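Local coordinates for kojibiose phosphorylase (PDB 6W0P), which is a phosphorylase of glycoside hydrolase family 65, combining an N-terminal beta domain, a helical central catalytic domain and a C-terminal domain, at residues I96-E101 / A135-I140; Y316-M321 / A671-I676. All coordinates share one frame; numbering follows the deposited sequence.

Contact 1: residues I96-E101 / A135-I140; sequences IIHEDE and AKIKII
His-98 meets Ala-135 and Ile-137 where the two sheets of the N-terminal beta-sandwich pack face to face. Strand 94-98 belongs to the smaller antiparallel sheet and strand 135-145 to the larger. No hydrogen bond crosses between the segments, and the CA atoms of His-98 and Ala-135 lie 9.2 Å apart, a spacing that side chains fill.

The apolar contacts centre on the imidazole. With CG anti to the backbone N (chi1 -179°), the ring reaches across to the larger sheet. There the methyl CB of Ala-135 approaches His-98 CE1 obliquely, at 3.7 Å. Farther along the interface Ile-96 and Ile-139 also face one another, and both rest on Phe-159.

The polar contacts fix the ring's rotation: its ND1 is hydrogen-bonded to Thr-132 OG1 and its NE2 to Thr-165 OG1, so both buried nitrogens are satisfied. From His-98 onward the chain reverses in a type I' turn to Glu-101, closed by His-98 N to Glu-101 O (2.8 Å) and Glu-101 N to His-98 O (2.9 Å).

The ring faces are used differently. Glu-99 CD lies over one, offset toward the rim; over the other, Ile-137 CD1 makes a CH-pi contact, 4.3 Å from the His-98 ring centroid and 8° off the normal.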
loop_
_atom_site.group_PDB
_atom_site.type_symbol
_atom_site.label_atom_id
_atom_site.label_comp_id
_atom_site.label_asym_id
_atom_site.label_seq_id
_atom_site.Cartn_x
_atom_site.Cartn_y
_atom_site.Cartn_z
ATOM N N ILE A 96 -26.890 -21.590 -32.666
ATOM C CA ILE A 96 -27.676 -21.762 -33.909
ATOM C C ILE A 96 -26.715 -22.088 -35.057
ATOM O O ILE A 96 -25.722 -21.367 -35.232
ATOM C CB ILE A 96 -28.547 -20.523 -34.152
ATOM C CG1 ILE A 96 -29.498 -20.300 -32.974
ATOM C CG2 ILE A 96 -29.292 -20.665 -35.470
ATOM C CD1 ILE A 96 -30.353 -19.047 -33.079
ATOM N N ILE A 97 -27.006 -23.184 -35.775
ATOM C CA ILE A 97 -26.226 -23.689 -36.947
ATOM C C ILE A 97 -27.188 -23.885 -38.124
ATOM O O ILE A 97 -28.227 -24.527 -37.945
ATOM C CB ILE A 97 -25.457 -24.977 -36.593
ATOM C CG1 ILE A 97 -24.636 -24.806 -35.313
ATOM C CG2 ILE A 97 -24.592 -25.446 -37.761
ATOM C CD1 ILE A 97 -25.383 -25.195 -34.060
ATOM N N HIS A 98 -26.839 -23.301 -39.265
ATOM C CA HIS A 98 -27.496 -23.503 -40.581
ATOM C C HIS A 98 -26.473 -24.099 -41.555
ATOM O O HIS A 98 -25.511 -23.397 -41.888
ATOM C CB HIS A 98 -28.021 -22.173 -41.111
ATOM C CG HIS A 98 -28.726 -22.255 -42.422
ATOM N ND1 HIS A 98 -28.389 -21.442 -43.490
ATOM C CD2 HIS A 98 -29.758 -23.020 -42.834
ATOM C CE1 HIS A 98 -29.210 -21.682 -44.489
ATOM N NE2 HIS A 98 -30.051 -22.654 -44.117
ATOM N N GLU A 99 -26.646 -25.345 -41.985
ATOM C CA GLU A 99 -25.755 -25.932 -43.023
ATOM C C GLU A 99 -24.293 -25.673 -42.633
ATOM O O GLU A 99 -23.509 -25.076 -43.430
ATOM C CB GLU A 99 -26.111 -25.300 -44.369
ATOM C CG GLU A 99 -27.555 -25.538 -44.746
ATOM C CD GLU A 99 -28.002 -24.838 -46.011
ATOM O OE1 GLU A 99 -27.228 -24.014 -46.539
ATOM O OE2 GLU A 99 -29.125 -25.126 -46.460
ATOM N N ASP A 100 -23.955 -26.042 -41.405
ATOM C CA ASP A 100 -22.568 -26.001 -40.854
ATOM C C ASP A 100 -22.034 -24.568 -40.647
ATOM O O ASP A 100 -20.926 -24.478 -40.076
ATOM C CB ASP A 100 -21.619 -26.860 -41.695
ATOM C CG ASP A 100 -21.313 -28.174 -40.996
ATOM O OD1 ASP A 100 -21.652 -29.251 -41.569
ATOM O OD2 ASP A 100 -20.770 -28.111 -39.866
ATOM N N GLU A 101 -22.782 -23.506 -41.018
ATOM C CA GLU A 101 -22.468 -22.094 -40.640
ATOM C C GLU A 101 -23.115 -21.796 -39.284
ATOM O O GLU A 101 -24.354 -21.963 -39.171
ATOM C CB GLU A 101 -22.949 -21.106 -41.702
ATOM C CG GLU A 101 -22.726 -19.660 -41.307
ATOM C CD GLU A 101 -23.301 -18.630 -42.266
ATOM O OE1 GLU A 101 -23.236 -17.430 -41.926
ATOM O OE2 GLU A 101 -23.814 -19.023 -43.344
ATOM N N ALA A 135 -30.458 -18.447 -47.877
ATOM C CA ALA A 135 -31.578 -18.191 -46.945
ATOM C C ALA A 135 -31.399 -16.830 -46.280
ATOM O O ALA A 135 -30.243 -16.446 -45.999
ATOM C CB ALA A 135 -31.659 -19.280 -45.902
ATOM N N LYS A 136 -32.521 -16.145 -46.066
ATOM C CA LYS A 136 -32.668 -15.018 -45.116
ATOM C C LYS A 136 -33.555 -15.503 -43.958
ATOM O O LYS A 136 -34.762 -15.796 -44.210
ATOM C CB LYS A 136 -33.255 -13.799 -45.831
ATOM C CG LYS A 136 -32.418 -13.320 -46.998
ATOM C CD LYS A 136 -32.797 -11.955 -47.480
ATOM C CE LYS A 136 -32.207 -11.682 -48.851
ATOM N NZ LYS A 136 -32.292 -10.248 -49.216
ATOM N N ILE A 137 -32.966 -15.646 -42.763
ATOM C CA ILE A 137 -33.686 -16.086 -41.536
ATOM C C ILE A 137 -33.795 -14.905 -40.555
ATOM O O ILE A 137 -32.765 -14.433 -40.017
ATOM C CB ILE A 137 -33.006 -17.315 -40.927
ATOM C CG1 ILE A 137 -32.514 -18.284 -42.013
ATOM C CG2 ILE A 137 -33.944 -17.991 -39.937
ATOM C CD1 ILE A 137 -31.942 -19.571 -41.479
ATOM N N LYS A 138 -35.019 -14.423 -40.361
ATOM C CA LYS A 138 -35.351 -13.405 -39.331
ATOM C C LYS A 138 -35.414 -14.101 -37.962
ATOM O O LYS A 138 -36.228 -15.029 -37.778
ATOM C CB LYS A 138 -36.642 -12.687 -39.717
ATOM C CG LYS A 138 -36.787 -11.311 -39.088
ATOM C CD LYS A 138 -38.223 -10.866 -38.991
ATOM C CE LYS A 138 -38.418 -9.679 -38.072
ATOM N NZ LYS A 138 -39.863 -9.464 -37.846
ATOM N N ILE A 139 -34.504 -13.718 -37.066
ATOM C CA ILE A 139 -34.383 -14.261 -35.682
ATOM C C ILE A 139 -34.940 -13.204 -34.737
ATOM O O ILE A 139 -34.439 -12.065 -34.793
ATOM C CB ILE A 139 -32.915 -14.534 -35.288
ATOM C CG1 ILE A 139 -32.146 -15.344 -36.336
ATOM C CG2 ILE A 139 -32.848 -15.164 -33.899
ATOM C CD1 ILE A 139 -32.770 -16.644 -36.661
ATOM N N ILE A 140 -35.869 -13.574 -33.859
ATOM C CA ILE A 140 -36.277 -12.702 -32.722
ATOM C C ILE A 140 -35.963 -13.463 -31.440
ATOM O O ILE A 140 -36.496 -14.558 -31.287
ATOM C CB ILE A 140 -37.761 -12.308 -32.799
ATOM C CG1 ILE A 140 -38.187 -11.835 -34.191
ATOM C CG2 ILE A 140 -38.078 -11.275 -31.732
ATOM C CD1 ILE A 140 -39.711 -11.753 -34.371
#

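Contact 2: residues Y316-M321 / A671-I676; sequences YCLFQM and AAWMNI
The hydroxyl oxygen of Tyr-316, on the residue just before the Cys-317 that touches the other helix, takes part in two hydrogen bonds. It donates to the backbone oxygen of Ile-32, and it accepts a weak, bent bond from Gln-320, one helical turn later, with Gln-320 NE2 to Tyr-316 OH at 3.3 Å and an N-H...O angle of 124°. To bring its amide there, Gln-320 folds back so that its CG lies over one face of the Tyr-316 ring, toward the rim. The other end of that amide, OE1, is hydrogen-bonded to Gln-323 NE2, which probably helps to set its orientation. None of these polar bonds crosses to helix 666-680; what crosses is apolar.

Both helices are part of the central catalytic domain, which in this family is an (alpha/alpha)6 barrel. They come from near its beginning and its end in sequence, and their meeting here is consistent with closure of the barrel. The backbones come close, with the CA atoms of Cys-317 and Ala-672 only 7.3 Å apart, as the small side chains permit. Between these two, Cys-317 SG rests against the methyl CB of Ala-672 at 4.1 Å.

The second touch involves larger groups. Leu-318 leaves its helix to one side, but the end of its side chain comes nearer to helix 666-680, and CD2 meets Trp-673 CD1 on the five-membered ring at 3.9 Å. The approach is oblique, and the two side chains cross at about a right angle. Trp-673 has its CG anti to the backbone N (chi1 177°), which carries the indole over to Leu-318. Phe-359 of helix 351-361 packs beside this pair, touching Leu-318 and meeting the indole edge-to-face, while Met-674 CG sits in plane at the indole's edge.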
loop_
_atom_site.group_PDB
_atom_site.type_symbol
_atom_site.label_atom_id
_atom_site.label_comp_id
_atom_site.label_asym_id
_atom_site.label_seq_id
_atom_site.Cartn_x
_atom_site.Cartn_y
_atom_site.Cartn_z
ATOM N N TYR A 316 -35.451 5.533 -17.497
ATOM C CA TYR A 316 -34.418 4.478 -17.518
ATOM C C TYR A 316 -33.877 4.310 -16.091
ATOM O O TYR A 316 -33.762 3.145 -15.618
ATOM C CB TYR A 316 -33.325 4.783 -18.555
ATOM C CG TYR A 316 -32.218 3.768 -18.535
ATOM C CD1 TYR A 316 -32.382 2.512 -19.097
ATOM C CD2 TYR A 316 -31.031 4.033 -17.885
ATOM C CE1 TYR A 316 -31.378 1.561 -19.040
ATOM C CE2 TYR A 316 -30.008 3.107 -17.842
ATOM C CZ TYR A 316 -30.184 1.859 -18.409
ATOM O OH TYR A 316 -29.180 0.946 -18.317
ATOM N N CYS A 317 -33.496 5.423 -15.443
ATOM C CA CYS A 317 -32.929 5.436 -14.060
ATOM C C CYS A 317 -33.917 4.791 -13.073
ATOM O O CYS A 317 -33.504 3.906 -12.312
ATOM C CB CYS A 317 -32.580 6.850 -13.596
ATOM S SG CYS A 317 -31.181 7.578 -14.490
ATOM N N LEU A 318 -35.190 5.180 -13.097
ATOM C CA LEU A 318 -36.215 4.559 -12.223
ATOM C C LEU A 318 -36.284 3.042 -12.517
ATOM O O LEU A 318 -36.367 2.244 -11.554
ATOM C CB LEU A 318 -37.572 5.247 -12.399
ATOM C CG LEU A 318 -37.585 6.737 -12.056
ATOM C CD1 LEU A 318 -39.002 7.280 -12.016
ATOM C CD2 LEU A 318 -36.883 7.017 -10.734
ATOM N N PHE A 319 -36.229 2.663 -13.790
ATOM C CA PHE A 319 -36.303 1.243 -14.211
ATOM C C PHE A 319 -35.193 0.445 -13.528
ATOM O O PHE A 319 -35.492 -0.619 -12.947
ATOM C CB PHE A 319 -36.280 1.132 -15.734
ATOM C CG PHE A 319 -36.258 -0.293 -16.222
ATOM C CD1 PHE A 319 -37.434 -1.007 -16.338
ATOM C CD2 PHE A 319 -35.063 -0.917 -16.511
ATOM C CE1 PHE A 319 -37.414 -2.325 -16.758
ATOM C CE2 PHE A 319 -35.047 -2.229 -16.954
ATOM C CZ PHE A 319 -36.217 -2.933 -17.066
ATOM N N GLN A 320 -33.951 0.930 -13.595
ATOM C CA GLN A 320 -32.764 0.254 -12.996
ATOM C C GLN A 320 -32.834 0.236 -11.457
ATOM O O GLN A 320 -32.289 -0.715 -10.837
ATOM C CB GLN A 320 -31.470 0.916 -13.479
ATOM C CG GLN A 320 -31.182 0.679 -14.957
ATOM C CD GLN A 320 -31.048 -0.791 -15.303
ATOM O OE1 GLN A 320 -30.935 -1.667 -14.435
ATOM N NE2 GLN A 320 -31.065 -1.077 -16.593
ATOM N N MET A 321 -33.413 1.261 -10.840
ATOM C CA MET A 321 -33.561 1.314 -9.364
ATOM C C MET A 321 -34.517 0.195 -8.950
ATOM O O MET A 321 -34.239 -0.453 -7.963
ATOM C CB MET A 321 -34.104 2.656 -8.849
ATOM C CG MET A 321 -33.134 3.834 -8.987
ATOM S SD MET A 321 -31.662 3.637 -7.976
ATOM C CE MET A 321 -32.326 4.145 -6.390
ATOM N N ALA A 671 -28.921 9.241 -7.832
ATOM C CA ALA A 671 -28.659 10.689 -7.679
ATOM C C ALA A 671 -29.560 11.488 -8.622
ATOM O O ALA A 671 -29.832 12.641 -8.298
ATOM C CB ALA A 671 -27.210 10.992 -7.947
ATOM N N ALA A 672 -29.989 10.911 -9.747
ATOM C CA ALA A 672 -30.816 11.627 -10.741
ATOM C C ALA A 672 -32.183 11.869 -10.097
ATOM O O ALA A 672 -32.698 13.011 -10.155
ATOM C CB ALA A 672 -30.919 10.844 -12.023
ATOM N N TRP A 673 -32.714 10.841 -9.436
ATOM C CA TRP A 673 -34.001 10.946 -8.719
ATOM C C TRP A 673 -33.847 11.988 -7.612
ATOM O O TRP A 673 -34.722 12.843 -7.485
ATOM C CB TRP A 673 -34.443 9.599 -8.153
ATOM C CG TRP A 673 -35.711 9.700 -7.366
ATOM C CD1 TRP A 673 -36.976 9.565 -7.844
ATOM C CD2 TRP A 673 -35.840 9.985 -5.967
ATOM N NE1 TRP A 673 -37.884 9.711 -6.834
ATOM C CE2 TRP A 673 -37.218 9.960 -5.669
ATOM C CE3 TRP A 673 -34.931 10.209 -4.929
ATOM C CZ2 TRP A 673 -37.707 10.205 -4.389
ATOM C CZ3 TRP A 673 -35.413 10.448 -3.664
ATOM C CH2 TRP A 673 -36.784 10.439 -3.397
ATOM N N MET A 674 -32.769 11.889 -6.842
ATOM C CA MET A 674 -32.475 12.794 -5.706
ATOM C C MET A 674 -32.394 14.242 -6.192
ATOM O O MET A 674 -33.016 15.112 -5.545
ATOM C CB MET A 674 -31.132 12.435 -5.075
ATOM C CG MET A 674 -31.088 11.020 -4.610
ATOM S SD MET A 674 -31.515 11.015 -2.899
ATOM C CE MET A 674 -29.973 11.536 -2.167
ATOM N N ASN A 675 -31.612 14.470 -7.259
ATOM C CA ASN A 675 -31.429 15.807 -7.872
ATOM C C ASN A 675 -32.807 16.384 -8.235
ATOM O O ASN A 675 -32.993 17.619 -8.061
ATOM C CB ASN A 675 -30.489 15.811 -9.074
ATOM C CG ASN A 675 -29.733 17.119 -9.216
ATOM O OD1 ASN A 675 -28.584 17.112 -9.655
ATOM N ND2 ASN A 675 -30.372 18.245 -8.894
ATOM N N ILE A 676 -33.747 15.550 -8.694
ATOM C CA ILE A 676 -35.095 16.037 -9.129
ATOM C C ILE A 676 -35.943 16.349 -7.884
ATOM O O ILE A 676 -36.451 17.492 -7.817
ATOM C CB ILE A 676 -35.764 15.051 -10.107
ATOM C CG1 ILE A 676 -35.045 15.068 -11.466
ATOM C CG2 ILE A 676 -37.250 15.362 -10.226
ATOM C CD1 ILE A 676 -35.532 14.014 -12.484
#

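In the fold
Contact 1 and contact 2 illustrate two ways of burying side chains within one chain: sheet on sheet, and helix on helix. They follow one another in sequence, the first closing before the second opens, and they have no strand, helix or domain in common. Their centres lie 40 Å apart and their nearest atoms about 17 Å apart, so neither touches the other. Contact 1 is peripheral, 39 Å from the centre of the chain, and joins segments separated by only 33 residues, mostly strand. Contact 2, its centre 11 Å from that of the chain, unites helices 308-324 and 666-680 across 349 intervening residues. Contact 1 thus joins two sheets over a short sequence span, while contact 2 brings together the two ends of the catalytic domain's sequence.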